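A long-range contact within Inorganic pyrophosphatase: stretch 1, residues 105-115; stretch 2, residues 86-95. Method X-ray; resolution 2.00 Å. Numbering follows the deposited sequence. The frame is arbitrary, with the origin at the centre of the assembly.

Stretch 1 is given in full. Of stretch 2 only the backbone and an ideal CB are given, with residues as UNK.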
ATOM      1  N   SER B 105       9.488  30.535   3.047  1.00 32.75           N
ATOM      2  CA  SER B 105       9.725  30.084   1.681  1.00 38.70           C
ATOM      3  C   SER B 105      10.347  28.696   1.653  1.00 37.69           C
ATOM      4  O   SER B 105      10.857  28.206   2.662  1.00 36.10           O
ATOM      5  CB  SER B 105      10.613  31.075   0.934  1.00 38.52           C
ATOM      6  OG  SER B 105       9.909  32.273   0.669  1.00 49.69           O
ATOM      7  N   LYS B 106      10.303  28.064   0.488  1.00 32.66           N
ATOM      8  CA  LYS B 106      10.793  26.705   0.353  1.00 23.64           C
ATOM      9  C   LYS B 106      11.530  26.517  -0.971  1.00 27.39           C
ATOM     10  O   LYS B 106      11.001  26.818  -2.042  1.00 25.04           O
ATOM     11  CB  LYS B 106       9.630  25.722   0.477  1.00 28.84           C
ATOM     12  CG  LYS B 106       8.956  25.763   1.851  1.00 36.18           C
ATOM     13  CD  LYS B 106       7.556  25.185   1.819  1.00 34.65           C
ATOM     14  CE  LYS B 106       6.967  25.102   3.222  1.00 37.64           C
ATOM     15  NZ  LYS B 106       7.178  26.348   4.008  1.00 36.75           N
ATOM     16  N   VAL B 107      12.761  26.029  -0.885  1.00 26.91           N
ATOM     17  CA  VAL B 107      13.545  25.735  -2.076  1.00 23.74           C
ATOM     18  C   VAL B 107      12.968  24.520  -2.795  1.00 23.61           C
ATOM     19  O   VAL B 107      12.584  23.540  -2.162  1.00 28.85           O
ATOM     20  CB  VAL B 107      15.024  25.479  -1.724  1.00 26.16           C
ATOM     21  CG1 VAL B 107      15.768  24.896  -2.915  1.00 26.25           C
ATOM     22  CG2 VAL B 107      15.684  26.769  -1.258  1.00 26.24           C
ATOM     23  N   LEU B 108      12.884  24.600  -4.119  1.00 26.27           N
ATOM     24  CA  LEU B 108      12.485  23.453  -4.926  1.00 28.65           C
ATOM     25  C   LEU B 108      13.733  22.806  -5.517  1.00 25.59           C
ATOM     26  O   LEU B 108      14.574  23.488  -6.106  1.00 26.37           O
ATOM     27  CB  LEU B 108      11.533  23.882  -6.046  1.00 26.11           C
ATOM     28  CG  LEU B 108      10.963  22.742  -6.898  1.00 30.40           C
ATOM     29  CD1 LEU B 108      10.068  21.845  -6.058  1.00 30.23           C
ATOM     30  CD2 LEU B 108      10.204  23.283  -8.099  1.00 33.04           C
ATOM     31  N   ALA B 109      13.855  21.492  -5.358  1.00 23.00           N
ATOM     32  CA  ALA B 109      15.055  20.788  -5.799  1.00 26.66           C
ATOM     33  C   ALA B 109      14.756  19.450  -6.466  1.00 24.84           C
ATOM     34  O   ALA B 109      13.635  18.941  -6.396  1.00 20.53           O
ATOM     35  CB  ALA B 109      16.011  20.591  -4.625  1.00 27.14           C
ATOM     36  N   VAL B 110      15.779  18.896  -7.117  1.00 26.76           N
ATOM     37  CA  VAL B 110      15.738  17.555  -7.695  1.00 20.35           C
ATOM     38  C   VAL B 110      17.022  16.838  -7.282  1.00 19.60           C
ATOM     39  O   VAL B 110      17.980  17.486  -6.867  1.00 21.66           O
ATOM     40  CB  VAL B 110      15.650  17.596  -9.234  1.00 23.01           C
ATOM     41  CG1 VAL B 110      14.251  18.013  -9.683  1.00 23.85           C
ATOM     42  CG2 VAL B 110      16.701  18.535  -9.800  1.00 19.19           C
ATOM     43  N   PRO B 111      17.055  15.499  -7.389  1.00 20.27           N
ATOM     44  CA  PRO B 111      18.287  14.810  -6.986  1.00 18.97           C
ATOM     45  C   PRO B 111      19.446  15.221  -7.887  1.00 24.93           C
ATOM     46  O   PRO B 111      19.209  15.635  -9.026  1.00 20.25           O
ATOM     47  CB  PRO B 111      17.951  13.329  -7.210  1.00 19.98           C
ATOM     48  CG  PRO B 111      16.452  13.265  -7.219  1.00 17.91           C
ATOM     49  CD  PRO B 111      16.018  14.557  -7.844  1.00 21.53           C
ATOM     50  N   VAL B 112      20.677  15.127  -7.391  1.00 26.57           N
ATOM     51  CA  VAL B 112      21.837  15.365  -8.243  1.00 26.83           C
ATOM     52  C   VAL B 112      21.797  14.376  -9.404  1.00 25.87           C
ATOM     53  O   VAL B 112      21.179  13.317  -9.303  1.00 25.54           O
ATOM     54  CB  VAL B 112      23.172  15.231  -7.478  1.00 28.28           C
ATOM     55  CG1 VAL B 112      23.299  16.334  -6.424  1.00 27.94           C
ATOM     56  CG2 VAL B 112      23.295  13.856  -6.843  1.00 27.53           C
ATOM     57  N   VAL B 113      22.444  14.724 -10.511  1.00 25.29           N
ATOM     58  CA  VAL B 113      22.393  13.890 -11.712  1.00 28.13           C
ATOM     59  C   VAL B 113      22.843  12.453 -11.447  1.00 31.49           C
ATOM     60  O   VAL B 113      22.224  11.502 -11.925  1.00 29.31           O
ATOM     61  CB  VAL B 113      23.228  14.493 -12.856  1.00 30.17           C
ATOM     62  CG1 VAL B 113      23.253  13.548 -14.045  1.00 33.30           C
ATOM     63  CG2 VAL B 113      22.668  15.857 -13.254  1.00 29.06           C
ATOM     64  N   LYS B 114      23.920  12.304 -10.682  1.00 30.91           N
ATOM     65  CA  LYS B 114      24.429  10.989 -10.307  1.00 35.55           C
ATOM     66  C   LYS B 114      23.344  10.082  -9.735  1.00 33.64           C
ATOM     67  O   LYS B 114      23.325   8.878 -10.000  1.00 33.82           O
ATOM     68  CB  LYS B 114      25.556  11.136  -9.281  1.00 47.01           C
ATOM     69  CG  LYS B 114      25.878   9.855  -8.524  1.00 57.54           C
ATOM     70  CD  LYS B 114      26.845  10.120  -7.380  1.00 66.84           C
ATOM     71  CE  LYS B 114      28.123  10.782  -7.879  1.00 75.65           C
ATOM     72  NZ  LYS B 114      29.075  11.079  -6.772  1.00 79.94           N
ATOM     73  N   ALA B 115      22.448  10.663  -8.942  1.00 28.88           N
ATOM     74  CA  ALA B 115      21.408   9.893  -8.269  1.00 29.95           C
ATOM     75  C   ALA B 115      20.162   9.725  -9.136  1.00 35.08           C
ATOM     76  O   ALA B 115      19.423   8.752  -8.991  1.00 35.64           O
ATOM     77  CB  ALA B 115      21.050  10.535  -6.936  1.00 31.18           C
ATOM     78  N   UNK B  86      18.601  10.779   4.153  1.00 19.63           N
ATOM     79  CA  UNK B  86      19.336  11.936   3.649  1.00 22.78           C
ATOM     80  C   UNK B  86      19.609  11.754   2.160  1.00 28.24           C
ATOM     81  O   UNK B  86      19.875  10.646   1.706  1.00 33.53           O
ATOM     82  CB  UNK B  86      20.644  12.131   4.418  1.00 22.78           C
ATOM     83  N   UNK B  87      19.528  12.840   1.400  1.00 23.82           N
ATOM     84  CA  UNK B  87      19.808  12.779  -0.029  1.00 26.69           C
ATOM     85  C   UNK B  87      20.485  14.049  -0.526  1.00 27.74           C
ATOM     86  O   UNK B  87      20.347  15.118   0.071  1.00 25.32           O
ATOM     87  CB  UNK B  87      18.515  12.538  -0.810  1.00 26.69           C
ATOM     88  N   UNK B  88      21.232  13.918  -1.618  1.00 20.28           N
ATOM     89  CA  UNK B  88      21.931  15.045  -2.205  1.00 24.02           C
ATOM     90  C   UNK B  88      21.120  15.598  -3.368  1.00 24.54           C
ATOM     91  O   UNK B  88      20.759  14.863  -4.288  1.00 23.12           O
ATOM     92  CB  UNK B  88      23.332  14.638  -2.665  1.00 24.02           C
ATOM     93  N   UNK B  89      20.835  16.896  -3.320  1.00 25.89           N
ATOM     94  CA  UNK B  89      19.951  17.520  -4.297  1.00 22.69           C
ATOM     95  C   UNK B  89      20.552  18.785  -4.897  1.00 21.55           C
ATOM     96  O   UNK B  89      21.575  19.288  -4.433  1.00 24.02           O
ATOM     97  CB  UNK B  89      18.604  17.846  -3.649  1.00 22.69           C
ATOM     98  N   UNK B  90      19.909  19.284  -5.947  1.00 20.06           N
ATOM     99  CA  UNK B  90      20.310  20.527  -6.587  1.00 26.08           C
ATOM    100  C   UNK B  90      19.066  21.384  -6.788  1.00 23.32           C
ATOM    101  O   UNK B  90      18.009  20.869  -7.150  1.00 23.34           O
ATOM    102  CB  UNK B  90      21.022  20.264  -7.916  1.00 26.08           C
ATOM    103  N   UNK B  91      19.187  22.685  -6.548  1.00 25.59           N
ATOM    104  CA  UNK B  91      18.030  23.580  -6.603  1.00 28.59           C
ATOM    105  C   UNK B  91      17.628  23.990  -8.021  1.00 32.90           C
ATOM    106  O   UNK B  91      18.469  24.123  -8.910  1.00 31.19           O
ATOM    107  CB  UNK B  91      18.323  24.838  -5.783  1.00 28.59           C
ATOM    108  N   UNK B  92      16.327  24.188  -8.214  1.00 30.42           N
ATOM    109  CA  UNK B  92      15.790  24.693  -9.469  1.00 24.21           C
ATOM    110  C   UNK B  92      15.251  26.100  -9.261  1.00 28.11           C
ATOM    111  O   UNK B  92      15.243  26.924 -10.174  1.00 33.57           O
ATOM    112  CB  UNK B  92      14.696  23.768 -10.008  1.00 24.21           C
ATOM    113  N   UNK B  93      14.782  26.365  -8.050  1.00 25.96           N
ATOM    114  CA  UNK B  93      14.162  27.636  -7.747  1.00 25.70           C
ATOM    115  C   UNK B  93      13.643  27.646  -6.328  1.00 25.31           C
ATOM    116  O   UNK B  93      14.001  26.790  -5.518  1.00 22.32           O
ATOM    117  CB  UNK B  93      13.030  27.934  -8.732  1.00 25.70           C
ATOM    118  N   UNK B  94      12.796  28.618  -6.023  1.00 24.73           N
ATOM    119  CA  UNK B  94      12.267  28.750  -4.675  1.00 20.45           C
ATOM    120  C   UNK B  94      10.818  29.216  -4.703  1.00 22.40           C
ATOM    121  O   UNK B  94      10.442  30.062  -5.512  1.00 27.83           O
ATOM    122  CB  UNK B  94      13.121  29.723  -3.859  1.00 20.45           C
ATOM    123  N   UNK B  95      10.000  28.635  -3.834  1.00 24.27           N
ATOM    124  CA  UNK B  95       8.618  29.057  -3.695  1.00 29.27           C
ATOM    125  C   UNK B  95       8.510  30.065  -2.557  1.00 29.26           C
ATOM    126  O   UNK B  95       8.739  29.731  -1.397  1.00 27.36           O
ATOM    127  CB  UNK B  95       7.702  27.856  -3.449  1.00 29.27           C
TER

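The two strands run antiparallel, at 155° between their N-to-C directions, so position 95 lies beside Lys-106 and position 89 beside Pro-111.

Position 86 has nothing of stretch 1 within 5.5 Å of its ideal CB, so the contact sets no preference; it is Leu-86, out of reach.

At position 87 the CA-to-CB bond points toward stretch 1, but the ideal CB has no neighbour within 5.5 Å. A long, flexible apolar chain could cross that space to the ring of Pro-111. The residue is selenomethionine Met-87, whose CE lies 3.9 Å from Pro-111 CG.

Position 88 offers its carbonyl to stretch 1: Val-112 N donates to the O of 88 at 3.1 Å. CB points sideways, 4.1 Å from Val-112 CG1, and Lys-114 brings a positive charge to the region, so an acid, a polar chain or an aliphatic one would be reasonable. It is Arg-88. Val-112 CG2 lies over one face of its guanidinium, 4.0 Å from NH1, while Lys-114 NZ comes within 3.9 Å of Arg-88 NH1, a proximity of like charges. NE and NH2 find hydrogen bonds elsewhere in the structure.

Position 89 is extended (phi/psi -131/169), and its ideal CB is already 3.3 Å from Val-110 O and 3.9 Å from Ala-109 CB. Small or beta-branched apolar residues suit it. Val-89 places CG2 3.8 Å from Ala-109 CB.

Position 90 exchanges backbone hydrogen bonds with Val-110: its N donates to Val-110 O at 2.8 Å, and Val-110 N to its O at 3.0 Å. The side chain shares a face with Val-110, and Pro-111 O is an acceptor 5.1 Å from the ideal CB. A long donor could reach it; an aliphatic chain could cover the valines. Arg-90 does both: Val-110 CG2 lies over one guanidinium face, 3.4 Å from Arg-90 CZ, and Arg-90 NE makes a weak 3.3 Å bond to Pro-111 O. A water also links Arg-90 NH2 (3.0 Å) to Pro-111 O (2.9 Å).

Position 91, paired with Ala-109, has its ideal CB 3.8 Å from Val-107 CG1 and 4.0 Å from Leu-108 O, favouring a small apolar residue. Ala-91 fits with its methyl alone.

Position 92 leaves the usual strand angles (-111/-30) at a bulge. Its N donates to Leu-108 O at 2.8 Å, and an aliphatic chain could extend to Val-110. Leu-92 sets CD1 3.8 Å from Val-110 CG1.

Position 93 has phi/psi 177/-165, a fully extended combination easiest for glycine. It is Gly-93; its O accepts from Leu-108 N at 2.8 Å.

Position 94 faces the side of Val-107, with its ideal CB 4.4 Å from Val-107 CA, so branched or longer aliphatics suit it. Ile-94 brings CD1 3.8 Å from Ser-105 CB.

Position 95 pairs with Lys-106 (N to Lys-106 O, 2.7 Å). A long apolar chain could reach the lysine methylenes; selenomethionine Met-95 does so with its terminal methyl, CE 3.8 Å from Lys-106 CD.

Stretch 2 (86-95) LMRVRALGIM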
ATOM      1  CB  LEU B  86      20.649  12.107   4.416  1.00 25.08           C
ATOM      2  CG  LEU B  86      21.436  13.401   4.192  1.00 37.83           C
ATOM      3  CD1 LEU B  86      22.361  13.675   5.366  1.00 39.87           C
ATOM      4  CD2 LEU B  86      22.218  13.357   2.885  1.00 42.65           C
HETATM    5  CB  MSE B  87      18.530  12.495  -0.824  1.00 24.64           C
HETATM    6  CG  MSE B  87      17.441  13.541  -0.676  1.00 26.44           C
HETATM    7 SE   MSE B  87      15.787  12.986  -1.571  1.00 32.84          SE
HETATM    8  CE  MSE B  87      16.493  12.747  -3.377  1.00 16.93           C
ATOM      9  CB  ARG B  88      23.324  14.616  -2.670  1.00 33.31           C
ATOM     10  CG  ARG B  88      24.234  14.186  -1.522  1.00 43.83           C
ATOM     11  CD  ARG B  88      25.556  13.614  -2.015  1.00 48.61           C
ATOM     12  NE  ARG B  88      26.233  14.518  -2.939  1.00 56.95           N
ATOM     13  CZ  ARG B  88      26.641  14.170  -4.155  1.00 60.94           C
ATOM     14  NH1 ARG B  88      26.449  12.932  -4.592  1.00 61.24           N
ATOM     15  NH2 ARG B  88      27.246  15.055  -4.934  1.00 62.02           N
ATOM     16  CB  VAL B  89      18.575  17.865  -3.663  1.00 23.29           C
ATOM     17  CG1 VAL B  89      17.933  16.622  -3.075  1.00 19.99           C
ATOM     18  CG2 VAL B  89      18.732  18.935  -2.597  1.00 19.45           C
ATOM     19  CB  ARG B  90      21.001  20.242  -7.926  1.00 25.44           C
ATOM     20  CG  ARG B  90      20.204  19.336  -8.850  1.00 29.03           C
ATOM     21  CD  ARG B  90      20.990  18.966 -10.106  1.00 29.09           C
ATOM     22  NE  ARG B  90      20.209  18.110 -10.995  1.00 23.69           N
ATOM     23  CZ  ARG B  90      19.375  18.563 -11.925  1.00 23.64           C
ATOM     24  NH1 ARG B  90      19.216  19.868 -12.094  1.00 22.62           N
ATOM     25  NH2 ARG B  90      18.702  17.710 -12.686  1.00 23.20           N
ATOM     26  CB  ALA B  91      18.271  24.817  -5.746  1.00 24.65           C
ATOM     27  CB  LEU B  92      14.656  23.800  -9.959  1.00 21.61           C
ATOM     28  CG  LEU B  92      14.996  22.358 -10.322  1.00 26.59           C
ATOM     29  CD1 LEU B  92      13.733  21.625 -10.737  1.00 29.14           C
ATOM     30  CD2 LEU B  92      16.038  22.318 -11.435  1.00 28.02           C
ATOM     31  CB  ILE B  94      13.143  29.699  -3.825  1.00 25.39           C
ATOM     32  CG1 ILE B  94      12.587  29.836  -2.405  1.00 29.51           C
ATOM     33  CG2 ILE B  94      13.288  31.057  -4.505  1.00 27.49           C
ATOM     34  CD1 ILE B  94      13.523  30.569  -1.463  1.00 29.52           C
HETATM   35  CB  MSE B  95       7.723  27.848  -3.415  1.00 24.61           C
HETATM   36  CG  MSE B  95       6.239  28.148  -3.489  1.00 38.02           C
HETATM   37 SE   MSE B  95       5.168  26.666  -2.832  1.00 38.55          SE
HETATM   38  CE  MSE B  95       5.563  26.861  -0.928  1.00 32.48           C
TER
HETATM   39  O   HOH W   1      18.944  14.904 -11.791  1.00 25.49           O
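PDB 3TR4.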